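Local coordinates for deacetylase EF_0837 (Enterococcus faecalis, PDB 2ICS), which is a zinc-dependent esterase of the amidohydrolase type that can deacetylate acetyl-(R)-mandelate in vitro, though with very low efficiency, at residues L343-S346 against N347-R351; V283-L286 against A287-M290. All blocks are in the same frame, centred on the assembly; numbering follows the deposited sequence.

Contact 1 (L343-S346 against N347-R351); sequences LTDS and NGLTR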
loop_
_atom_site.group_PDB
_atom_site.type_symbol
_atom_site.label_atom_id
_atom_site.label_comp_id
_atom_site.label_asym_id
_atom_site.label_seq_id
_atom_site.Cartn_x
_atom_site.Cartn_y
_atom_site.Cartn_z
ATOM N N LEU A 343 -16.440 -8.519 9.422
ATOM C CA LEU A 343 -15.674 -7.506 8.711
ATOM C C LEU A 343 -16.624 -6.443 8.204
ATOM O O LEU A 343 -17.659 -6.755 7.624
ATOM C CB LEU A 343 -14.921 -8.136 7.533
ATOM C CG LEU A 343 -13.943 -9.270 7.859
ATOM C CD1 LEU A 343 -13.441 -9.890 6.564
ATOM C CD2 LEU A 343 -12.786 -8.745 8.677
ATOM N N THR A 344 -16.264 -5.186 8.426
ATOM C CA THR A 344 -17.092 -4.059 8.005
ATOM C C THR A 344 -16.315 -3.173 7.039
ATOM O O THR A 344 -15.149 -2.866 7.282
ATOM C CB THR A 344 -17.497 -3.202 9.220
ATOM O OG1 THR A 344 -17.975 -4.057 10.263
ATOM C CG2 THR A 344 -18.585 -2.215 8.838
ATOM N N ASP A 345 -16.950 -2.754 5.952
ATOM C CA ASP A 345 -16.253 -1.894 5.009
ATOM C C ASP A 345 -16.467 -0.427 5.359
ATOM O O ASP A 345 -16.972 -0.109 6.434
ATOM C CB ASP A 345 -16.693 -2.172 3.567
ATOM C CG ASP A 345 -18.164 -1.888 3.330
ATOM O OD1 ASP A 345 -18.797 -1.205 4.162
ATOM O OD2 ASP A 345 -18.679 -2.342 2.288
ATOM N N SER A 346 -16.087 0.457 4.445
ATOM C CA SER A 346 -16.197 1.895 4.657
ATOM C C SER A 346 -17.625 2.422 4.642
ATOM O O SER A 346 -17.881 3.529 5.112
ATOM C CB SER A 346 -15.390 2.645 3.594
ATOM O OG SER A 346 -14.039 2.218 3.570
ATOM N N ASN A 347 -18.550 1.638 4.101
ATOM C CA ASN A 347 -19.936 2.069 4.013
ATOM C C ASN A 347 -20.907 1.273 4.883
ATOM O O ASN A 347 -22.116 1.310 4.661
ATOM C CB ASN A 347 -20.383 2.028 2.552
ATOM C CG ASN A 347 -19.568 2.961 1.671
ATOM O OD1 ASN A 347 -19.034 2.552 0.640
ATOM N ND2 ASN A 347 -19.476 4.226 2.074
ATOM N N GLY A 348 -20.381 0.552 5.869
ATOM C CA GLY A 348 -21.241 -0.204 6.757
ATOM C C GLY A 348 -21.677 -1.585 6.300
ATOM O O GLY A 348 -22.434 -2.246 7.010
ATOM N N LEU A 349 -21.238 -2.024 5.124
ATOM C CA LEU A 349 -21.598 -3.357 4.650
ATOM C C LEU A 349 -20.807 -4.362 5.487
ATOM O O LEU A 349 -19.633 -4.138 5.779
ATOM C CB LEU A 349 -21.236 -3.529 3.173
ATOM C CG LEU A 349 -22.038 -2.790 2.100
ATOM C CD1 LEU A 349 -21.928 -1.289 2.291
ATOM C CD2 LEU A 349 -21.510 -3.191 0.737
ATOM N N THR A 350 -21.443 -5.468 5.864
ATOM C CA THR A 350 -20.784 -6.480 6.681
ATOM C C THR A 350 -20.669 -7.834 5.984
ATOM O O THR A 350 -21.514 -8.205 5.169
ATOM C CB THR A 350 -21.530 -6.671 8.022
ATOM O OG1 THR A 350 -21.476 -5.452 8.779
ATOM C CG2 THR A 350 -20.908 -7.797 8.832
ATOM N N ARG A 351 -19.605 -8.560 6.310
ATOM C CA ARG A 351 -19.352 -9.880 5.747
ATOM C C ARG A 351 -18.682 -10.721 6.830
ATOM O O ARG A 351 -17.906 -10.210 7.636
ATOM C CB ARG A 351 -18.430 -9.777 4.522
ATOM C CG ARG A 351 -18.973 -8.938 3.363
ATOM C CD ARG A 351 -20.201 -9.588 2.736
ATOM N NE ARG A 351 -20.611 -8.946 1.487
ATOM C CZ ARG A 351 -21.377 -7.863 1.408
ATOM N NH1 ARG A 351 -21.831 -7.281 2.509
ATOM N NH2 ARG A 351 -21.701 -7.366 0.220
#
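L343 and R351 form an antiparallel hydrogen-bonded pair, L343 N to R351 O at 2.9 Å and R351 N to L343 O at 3.0 Å, beside the non-hydrogen-bonded pair T344 and T350; beyond them D345 N bonds to L349 O (3.0 Å), and a type I turn from D345 to G348 closes this beta hairpin. The D345 carboxylate folds over the backbone N-H groups of the turn, its chi1 of 62° bending it back over the chain that follows. D345 OD1 accepts hydrogen bonds from N347 N (2.9 Å), an Asx turn, and from L349 N (2.7 Å). The two N-H groups reach OD1 from opposite faces of the carboxylate plane, 60° and 40° out of it, so one D345 oxygen holds the tip of the turn and the start of the returning limb. OD2 lies against L349 CB and bonds to the backbone N of F253. G348, with positive phi, completes the reversal. On the strand face carrying T344 and T350, the methyl CG2 of T344 lies 3.9 Å from G348 CA. R351 folds back along its own strand, and NH1 donates to T350 O at 2.8 Å, with that oxygen in the guanidinium plane. The hairpin joins strands 331-344 and 350-364; L343, L349 and R351 pack on F253 of helix 253-261, where R351 also salt-bridges E257, while L343 touches E291 and K292 of helix 286-296.

Contact 2 (V283-L286 against A287-M290); sequences VYDL and ATTM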
loop_
_atom_site.group_PDB
_atom_site.type_symbol
_atom_site.label_atom_id
_atom_site.label_comp_id
_atom_site.label_asym_id
_atom_site.label_seq_id
_atom_site.Cartn_x
_atom_site.Cartn_y
_atom_site.Cartn_z
ATOM N N VAL A 283 -10.848 0.024 9.118
ATOM C CA VAL A 283 -9.597 -0.607 8.696
ATOM C C VAL A 283 -8.712 -0.684 9.923
ATOM O O VAL A 283 -8.198 0.326 10.389
ATOM C CB VAL A 283 -8.876 0.216 7.600
ATOM C CG1 VAL A 283 -9.131 1.673 7.805
ATOM C CG2 VAL A 283 -7.369 -0.061 7.632
ATOM N N TYR A 284 -8.520 -1.878 10.452
ATOM C CA TYR A 284 -7.708 -2.012 11.654
ATOM C C TYR A 284 -6.231 -2.235 11.366
ATOM O O TYR A 284 -5.369 -1.788 12.122
ATOM C CB TYR A 284 -8.250 -3.154 12.508
ATOM C CG TYR A 284 -9.661 -2.916 13.001
ATOM C CD1 TYR A 284 -10.766 -3.202 12.198
ATOM C CD2 TYR A 284 -9.889 -2.398 14.279
ATOM C CE1 TYR A 284 -12.072 -2.982 12.663
ATOM C CE2 TYR A 284 -11.178 -2.174 14.749
ATOM C CZ TYR A 284 -12.266 -2.465 13.943
ATOM O OH TYR A 284 -13.538 -2.235 14.425
ATOM N N ASP A 285 -5.952 -2.932 10.267
ATOM C CA ASP A 285 -4.590 -3.226 9.852
ATOM C C ASP A 285 -4.597 -3.855 8.453
ATOM O O ASP A 285 -5.655 -4.052 7.862
ATOM C CB ASP A 285 -3.923 -4.150 10.881
ATOM C CG ASP A 285 -4.775 -5.358 11.228
ATOM O OD1 ASP A 285 -4.606 -5.902 12.335
ATOM O OD2 ASP A 285 -5.604 -5.775 10.400
ATOM N N LEU A 286 -3.421 -4.158 7.915
ATOM C CA LEU A 286 -3.350 -4.738 6.576
ATOM C C LEU A 286 -3.970 -6.136 6.551
ATOM O O LEU A 286 -4.744 -6.457 5.654
ATOM C CB LEU A 286 -1.898 -4.786 6.103
ATOM C CG LEU A 286 -1.670 -5.212 4.648
ATOM C CD1 LEU A 286 -2.256 -4.176 3.690
ATOM C CD2 LEU A 286 -0.181 -5.371 4.413
ATOM N N ALA A 287 -3.629 -6.955 7.543
ATOM C CA ALA A 287 -4.162 -8.313 7.662
ATOM C C ALA A 287 -5.688 -8.327 7.515
ATOM O O ALA A 287 -6.245 -9.165 6.799
ATOM C CB ALA A 287 -3.765 -8.910 9.020
ATOM N N THR A 288 -6.349 -7.390 8.194
ATOM C CA THR A 288 -7.803 -7.275 8.158
ATOM C C THR A 288 -8.296 -6.889 6.763
ATOM O O THR A 288 -9.365 -7.315 6.327
ATOM C CB THR A 288 -8.289 -6.224 9.180
ATOM O OG1 THR A 288 -7.912 -6.638 10.495
ATOM C CG2 THR A 288 -9.803 -6.070 9.131
ATOM N N THR A 289 -7.513 -6.074 6.067
ATOM C CA THR A 289 -7.877 -5.650 4.728
ATOM C C THR A 289 -7.702 -6.851 3.799
ATOM O O THR A 289 -8.497 -7.067 2.890
ATOM C CB THR A 289 -6.982 -4.486 4.260
ATOM O OG1 THR A 289 -7.003 -3.450 5.250
ATOM C CG2 THR A 289 -7.491 -3.914 2.945
HETATM N N MSE A 290 -6.659 -7.636 4.046
HETATM C CA MSE A 290 -6.387 -8.826 3.252
HETATM C C MSE A 290 -7.514 -9.857 3.430
HETATM O O MSE A 290 -7.913 -10.522 2.473
HETATM C CB MSE A 290 -5.043 -9.428 3.673
HETATM C CG MSE A 290 -3.849 -8.516 3.375
HETATM SE SE MSE A 290 -2.232 -9.040 4.317
HETATM C CE MSE A 290 -1.866 -10.689 3.383
#
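D285 caps the amino end of helix 286-296, standing at the N-cap position, and its carboxylate oxygen OD2 accepts from T288 N at 2.8 Å. This is the classical capping bond, made to the third residue beyond the cap, and the N-H meets OD2 nearly along its C-O axis. T288 OG1 is also modelled as donating to D285 OD2, at a very short 2.5 Å whose exact length should not be pressed. The side chains of D285 and T288 cross at about a right angle. The D285 torsion, chi1 50°, sets the carboxylate over the first turn, where the negative charge would probably interact favourably with the helix dipole. T288 OG1 has a further, weak hydrogen bond with K341 NZ.

The first carbonyls are satisfied from within the helix. D285 O accepts from T289 N at 3.3 Å, from a donor tilted 22° out of the carbonyl plane, and T289 OG1 lies 3.0 Å from the same oxygen. L286 O is met almost head-on by M290 N at 2.8 Å; T289 N adds only a weak bond to it. L286 packs on W56 and D58 of strand 51-61 and on T271. V283 also touches T271, and its side chain lies about 6 Å from that of the zinc ligand D272. M290, a selenomethionine, meets W56, I303 and I304. An extended chi2 (164°) carries the M290 SE to 3.9 Å from L286 CG, and the bend at chi3 turns only the terminal methyl.

Both contacts are local and use an aspartate to tie down backbone N-H groups, but their settings differ. Contact 2 is buried, starting a helix beside strand 51-61 and the loop around T271, and its polar cap is flanked by L286 and M290, packed on W56. Contact 1 is partly buried, at the end of a hairpin farther from the chain centre, with N347, G348 and T350 exposed and its polar side chains reaching to F251, N252 and E257. In contact 1 the aspartate organises a chain reversal, in contact 2 a helix start. They meet where L343 CD2 packs on T288 CG2 at 4.0 Å, and helix 286-296 extends the link through K292, which bonds to T344 O.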